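PDB 6Z5S: light harvesting complex 1 Protein W from Rhodopseudomonas palustris, which probably interrupts the light-harvesting 1 antenna ring around the photosynthetic reaction centre, leaving an opening through which quinone could exchange with the membrane. Local coordinates for residues 17-22 / 86-91; 9-14 / 79-84. All coordinates share one frame; numbering follows the deposited sequence.

Contact 1 of 2, residues 17-22 / 86-91; sequences VVARVL and PVVFWF
Ala19 and Val88 meet where helix 10-24 runs beside the end of helix 67-89 in a three-helix membrane bundle. The centre of this contact is apolar. Ala19 points its methyl at the other backbone, with CB 3.6 Å from Val88 CG1 and 3.7 Å from Phe89 N. CG1 of Val88 is placed there by a first torsion that sets it anti to its own backbone N (chi1 168°). A turn further on, Leu22 and Phe89 cross at about a right angle, and Leu22 CD1 comes 3.4 Å from Phe89 CD1. The Phe89 ring also meets that of Phe92, with planes about 20° apart, and its side chain touches Ser40 of helix 37-57 and Tyr32 of the preceding loop, so this side chain links three parts of the fold. On another flank the Arg20 chain starts away from helix 67-89, bends at chi2 and chi3, and brings its guanidinium back obliquely to the CB of Phe91. Arg20 NH2 also passes near Phe91 O, but the angle is too poor for a hydrogen bond, and none joins the two segments. The guanidinium and ring planes lie 35° apart, and Arg20 NH1 sits level with the ring at its edge, 3.5 Å from Phe91 CD2.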
loop_
_atom_site.group_PDB
_atom_site.type_symbol
_atom_site.label_atom_id
_atom_site.label_comp_id
_atom_site.label_asym_id
_atom_site.label_seq_id
_atom_site.Cartn_x
_atom_site.Cartn_y
_atom_site.Cartn_z
ATOM N N VAL A 17 45.648 -13.121 -27.463
ATOM C CA VAL A 17 46.981 -13.711 -27.385
ATOM C C VAL A 17 47.638 -13.372 -26.056
ATOM O O VAL A 17 48.161 -14.252 -25.361
ATOM C CB VAL A 17 47.843 -13.251 -28.572
ATOM C CG1 VAL A 17 49.315 -13.475 -28.274
ATOM C CG2 VAL A 17 47.435 -13.994 -29.823
ATOM N N VAL A 18 47.630 -12.092 -25.680
ATOM C CA VAL A 18 48.300 -11.709 -24.441
ATOM C C VAL A 18 47.561 -12.265 -23.228
ATOM O O VAL A 18 48.191 -12.651 -22.233
ATOM C CB VAL A 18 48.465 -10.182 -24.355
ATOM C CG1 VAL A 18 49.364 -9.686 -25.469
ATOM C CG2 VAL A 18 47.121 -9.495 -24.413
ATOM N N ALA A 19 46.231 -12.344 -23.289
ATOM C CA ALA A 19 45.480 -12.921 -22.184
ATOM C C ALA A 19 45.770 -14.405 -22.043
ATOM O O ALA A 19 45.923 -14.905 -20.927
ATOM C CB ALA A 19 43.987 -12.676 -22.376
ATOM N N ARG A 20 45.874 -15.125 -23.163
ATOM C CA ARG A 20 46.258 -16.530 -23.106
ATOM C C ARG A 20 47.668 -16.691 -22.557
ATOM O O ARG A 20 47.933 -17.595 -21.754
ATOM C CB ARG A 20 46.150 -17.151 -24.498
ATOM C CG ARG A 20 46.490 -18.630 -24.570
ATOM C CD ARG A 20 45.298 -19.480 -24.184
ATOM N NE ARG A 20 45.078 -19.460 -22.744
ATOM C CZ ARG A 20 44.070 -20.068 -22.134
ATOM N NH1 ARG A 20 43.187 -20.753 -22.844
ATOM N NH2 ARG A 20 43.956 -19.993 -20.814
ATOM N N VAL A 21 48.585 -15.816 -22.972
ATOM C CA VAL A 21 49.962 -15.891 -22.495
ATOM C C VAL A 21 50.002 -15.753 -20.981
ATOM O O VAL A 21 50.514 -16.625 -20.271
ATOM C CB VAL A 21 50.828 -14.820 -23.177
ATOM C CG1 VAL A 21 52.087 -14.578 -22.376
ATOM C CG2 VAL A 21 51.177 -15.245 -24.587
ATOM N N LEU A 22 49.450 -14.656 -20.460
ATOM C CA LEU A 22 49.504 -14.456 -19.018
ATOM C C LEU A 22 48.564 -15.379 -18.258
ATOM O O LEU A 22 48.709 -15.510 -17.040
ATOM C CB LEU A 22 49.229 -12.991 -18.667
ATOM C CG LEU A 22 47.939 -12.296 -19.098
ATOM C CD1 LEU A 22 46.819 -12.576 -18.126
ATOM C CD2 LEU A 22 48.173 -10.797 -19.226
ATOM N N PRO A 86 39.429 -9.999 -20.126
ATOM C CA PRO A 86 39.146 -10.887 -18.987
ATOM C C PRO A 86 38.507 -12.209 -19.366
ATOM O O PRO A 86 38.820 -13.228 -18.742
ATOM C CB PRO A 86 38.211 -10.040 -18.116
ATOM C CG PRO A 86 38.529 -8.645 -18.476
ATOM C CD PRO A 86 38.850 -8.660 -19.930
ATOM N N VAL A 87 37.619 -12.239 -20.361
ATOM C CA VAL A 87 36.958 -13.502 -20.675
ATOM C C VAL A 87 37.930 -14.469 -21.338
ATOM O O VAL A 87 37.853 -15.682 -21.117
ATOM C CB VAL A 87 35.702 -13.268 -21.534
ATOM C CG1 VAL A 87 34.868 -12.156 -20.936
ATOM C CG2 VAL A 87 36.064 -12.953 -22.969
ATOM N N VAL A 88 38.866 -13.963 -22.139
ATOM C CA VAL A 88 39.888 -14.838 -22.692
ATOM C C VAL A 88 40.822 -15.311 -21.591
ATOM O O VAL A 88 41.235 -16.476 -21.568
ATOM C CB VAL A 88 40.655 -14.132 -23.823
ATOM C CG1 VAL A 88 41.895 -14.918 -24.187
ATOM C CG2 VAL A 88 39.767 -13.974 -25.036
ATOM N N PHE A 89 41.158 -14.428 -20.648
ATOM C CA PHE A 89 42.019 -14.852 -19.551
ATOM C C PHE A 89 41.347 -15.905 -18.685
ATOM O O PHE A 89 42.023 -16.797 -18.162
ATOM C CB PHE A 89 42.424 -13.667 -18.682
ATOM C CG PHE A 89 42.901 -14.070 -17.323
ATOM C CD1 PHE A 89 44.185 -14.530 -17.143
ATOM C CD2 PHE A 89 42.056 -14.022 -16.230
ATOM C CE1 PHE A 89 44.625 -14.917 -15.906
ATOM C CE2 PHE A 89 42.495 -14.412 -14.988
ATOM C CZ PHE A 89 43.781 -14.859 -14.827
ATOM N N TRP A 90 40.023 -15.823 -18.529
ATOM C CA TRP A 90 39.297 -16.725 -17.642
ATOM C C TRP A 90 39.604 -18.187 -17.912
ATOM O O TRP A 90 39.410 -19.036 -17.033
ATOM C CB TRP A 90 37.797 -16.477 -17.774
ATOM C CG TRP A 90 36.978 -17.166 -16.738
ATOM C CD1 TRP A 90 35.841 -17.883 -16.948
ATOM C CD2 TRP A 90 37.222 -17.202 -15.324
ATOM N NE1 TRP A 90 35.361 -18.368 -15.757
ATOM C CE2 TRP A 90 36.190 -17.963 -14.745
ATOM C CE3 TRP A 90 38.211 -16.665 -14.493
ATOM C CZ2 TRP A 90 36.120 -18.202 -13.376
ATOM C CZ3 TRP A 90 38.140 -16.905 -13.136
ATOM C CH2 TRP A 90 37.103 -17.666 -12.590
ATOM N N PHE A 91 40.103 -18.502 -19.101
ATOM C CA PHE A 91 40.548 -19.856 -19.369
ATOM C C PHE A 91 41.733 -20.262 -18.501
ATOM O O PHE A 91 42.026 -21.455 -18.414
ATOM C CB PHE A 91 40.871 -19.991 -20.848
ATOM C CG PHE A 91 39.660 -20.063 -21.718
ATOM C CD1 PHE A 91 38.394 -19.963 -21.171
ATOM C CD2 PHE A 91 39.781 -20.244 -23.082
ATOM C CE1 PHE A 91 37.274 -20.034 -21.966
ATOM C CE2 PHE A 91 38.662 -20.318 -23.883
ATOM C CZ PHE A 91 37.407 -20.212 -23.325
#

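Contact 2 of 2, residues 9-14 / 79-84; sequences AIAFVA and FGTLFV
Gly80 O, which the Phe12 ring approaches, accepts two backbone hydrogen bonds of its own helix, from Val84 N at 2.9 Å and Phe83 N at 3.2 Å. Phe12 CE1 lies 3.6 Å from this oxygen, and with no side chain on Gly80 the ring can come close to the backbone. Phe12 sets out with CG anti to its carbonyl carbon (chi1 -76°) and reaches across to helix 67-89. Val84 meets the ring through CG1, 3.6 Å from Phe12 CD1, while its CB lies beside the ring edge, level with it. Thr81 OG1 stands over one face, 4.3 Å from the ring plane and nearer its margin than its centre; its hydrogen bond, however, is to Pro77 O. The same hydroxyl oxygen is 3.9 Å from Ala11 CB. An alanine in place of Phe12 would probably open a gap beside Gly80 and leave Val84 CG1 without its aromatic partner. The axes of segments 10-14 and 79-84, parts of helices 10-24 and 67-89, run nearly parallel, 15° apart and 9.6 Å at closest approach. Phe79 and Leu82 line the bacteriochlorophyll a pocket. Helix 37-57 joins the pair to one side, Thr48 touching Ala11 and both Met41 and Pro45 touching Leu82.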
loop_
_atom_site.group_PDB
_atom_site.type_symbol
_atom_site.label_atom_id
_atom_site.label_comp_id
_atom_site.label_asym_id
_atom_site.label_seq_id
_atom_site.Cartn_x
_atom_site.Cartn_y
_atom_site.Cartn_z
ATOM N N ALA A 9 40.300 -5.645 -35.825
ATOM C CA ALA A 9 40.218 -6.849 -35.020
ATOM C C ALA A 9 41.598 -7.364 -34.664
ATOM O O ALA A 9 41.710 -8.376 -33.969
ATOM C CB ALA A 9 39.426 -7.934 -35.751
ATOM N N ILE A 10 42.647 -6.700 -35.152
ATOM C CA ILE A 10 43.985 -6.898 -34.606
ATOM C C ILE A 10 43.948 -6.739 -33.096
ATOM O O ILE A 10 44.603 -7.483 -32.356
ATOM C CB ILE A 10 44.976 -5.908 -35.246
ATOM C CG1 ILE A 10 45.060 -6.117 -36.754
ATOM C CG2 ILE A 10 46.345 -6.035 -34.614
ATOM C CD1 ILE A 10 44.169 -5.197 -37.545
ATOM N N ALA A 11 43.169 -5.768 -32.618
ATOM C CA ALA A 11 43.045 -5.546 -31.184
ATOM C C ALA A 11 42.511 -6.782 -30.480
ATOM O O ALA A 11 43.082 -7.235 -29.484
ATOM C CB ALA A 11 42.135 -4.350 -30.924
ATOM N N PHE A 12 41.419 -7.350 -30.989
ATOM C CA PHE A 12 40.795 -8.476 -30.306
ATOM C C PHE A 12 41.697 -9.703 -30.306
ATOM O O PHE A 12 41.841 -10.370 -29.276
ATOM C CB PHE A 12 39.447 -8.793 -30.946
ATOM C CG PHE A 12 38.366 -7.826 -30.577
ATOM C CD1 PHE A 12 37.749 -7.896 -29.343
ATOM C CD2 PHE A 12 37.975 -6.838 -31.458
ATOM C CE1 PHE A 12 36.761 -7.007 -28.998
ATOM C CE2 PHE A 12 36.983 -5.944 -31.118
ATOM C CZ PHE A 12 36.376 -6.029 -29.884
ATOM N N VAL A 13 42.326 -10.014 -31.440
ATOM C CA VAL A 13 43.157 -11.212 -31.498
ATOM C C VAL A 13 44.426 -11.028 -30.678
ATOM O O VAL A 13 44.876 -11.955 -29.997
ATOM C CB VAL A 13 43.468 -11.593 -32.957
ATOM C CG1 VAL A 13 42.196 -11.972 -33.678
ATOM C CG2 VAL A 13 44.161 -10.458 -33.677
ATOM N N ALA A 14 45.020 -9.833 -30.712
ATOM C CA ALA A 14 46.217 -9.595 -29.915
ATOM C C ALA A 14 45.896 -9.619 -28.428
ATOM O O ALA A 14 46.703 -10.090 -27.616
ATOM C CB ALA A 14 46.852 -8.267 -30.313
ATOM N N PHE A 79 36.999 -0.318 -26.163
ATOM C CA PHE A 79 35.992 -0.640 -25.163
ATOM C C PHE A 79 35.625 -2.115 -25.206
ATOM O O PHE A 79 35.473 -2.751 -24.157
ATOM C CB PHE A 79 34.756 0.229 -25.368
ATOM C CG PHE A 79 33.730 0.067 -24.300
ATOM C CD1 PHE A 79 34.089 0.150 -22.971
ATOM C CD2 PHE A 79 32.411 -0.167 -24.619
ATOM C CE1 PHE A 79 33.152 0.002 -21.981
ATOM C CE2 PHE A 79 31.466 -0.312 -23.632
ATOM C CZ PHE A 79 31.837 -0.229 -22.312
ATOM N N GLY A 80 35.466 -2.677 -26.404
ATOM C CA GLY A 80 35.211 -4.102 -26.502
ATOM C C GLY A 80 36.394 -4.934 -26.060
ATOM O O GLY A 80 36.227 -6.054 -25.570
ATOM N N THR A 81 37.601 -4.398 -26.209
ATOM C CA THR A 81 38.787 -5.098 -25.749
ATOM C C THR A 81 38.846 -5.130 -24.231
ATOM O O THR A 81 39.263 -6.131 -23.634
ATOM C CB THR A 81 40.020 -4.417 -26.319
ATOM O OG1 THR A 81 39.928 -4.386 -27.747
ATOM C CG2 THR A 81 41.213 -5.178 -25.946
ATOM N N LEU A 82 38.431 -4.032 -23.597
ATOM C CA LEU A 82 38.327 -3.981 -22.144
ATOM C C LEU A 82 37.511 -5.141 -21.596
ATOM O O LEU A 82 37.687 -5.531 -20.437
ATOM C CB LEU A 82 37.701 -2.654 -21.719
ATOM C CG LEU A 82 38.134 -2.053 -20.388
ATOM C CD1 LEU A 82 39.618 -1.770 -20.397
ATOM C CD2 LEU A 82 37.355 -0.784 -20.120
ATOM N N PHE A 83 36.619 -5.703 -22.409
ATOM C CA PHE A 83 35.821 -6.863 -22.038
ATOM C C PHE A 83 36.405 -8.175 -22.539
ATOM O O PHE A 83 36.346 -9.181 -21.830
ATOM C CB PHE A 83 34.394 -6.718 -22.571
ATOM C CG PHE A 83 33.512 -5.861 -21.716
ATOM C CD1 PHE A 83 32.819 -6.406 -20.652
ATOM C CD2 PHE A 83 33.373 -4.511 -21.979
ATOM C CE1 PHE A 83 32.002 -5.620 -19.865
ATOM C CE2 PHE A 83 32.561 -3.719 -21.197
ATOM C CZ PHE A 83 31.874 -4.273 -20.138
ATOM N N VAL A 84 36.967 -8.191 -23.752
ATOM C CA VAL A 84 37.464 -9.442 -24.312
ATOM C C VAL A 84 38.731 -9.907 -23.611
ATOM O O VAL A 84 39.065 -11.093 -23.670
ATOM C CB VAL A 84 37.717 -9.321 -25.827
ATOM C CG1 VAL A 84 39.060 -8.676 -26.100
ATOM C CG2 VAL A 84 37.643 -10.679 -26.485
#

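In the fold
From the N terminus, helix 10-24 first supplies 9-14 to contact 2 and then 17-22 to contact 1. The chain goes on through helix 37-57 and reaches helix 67-89, where 79-84 completes contact 2 and 86-91 completes contact 1. Each contact therefore closes a long loop, with 64 residues between the segments of contact 2 and 63 between those of contact 1. The loops cross rather than nest, because the segments alternate along the chain. With centres 11 Å apart, the two contacts join the first and last helices at successive levels. Helix 37-57 touches both, so all three helices pack together, with bacteriochlorophyll a bound beside contact 2.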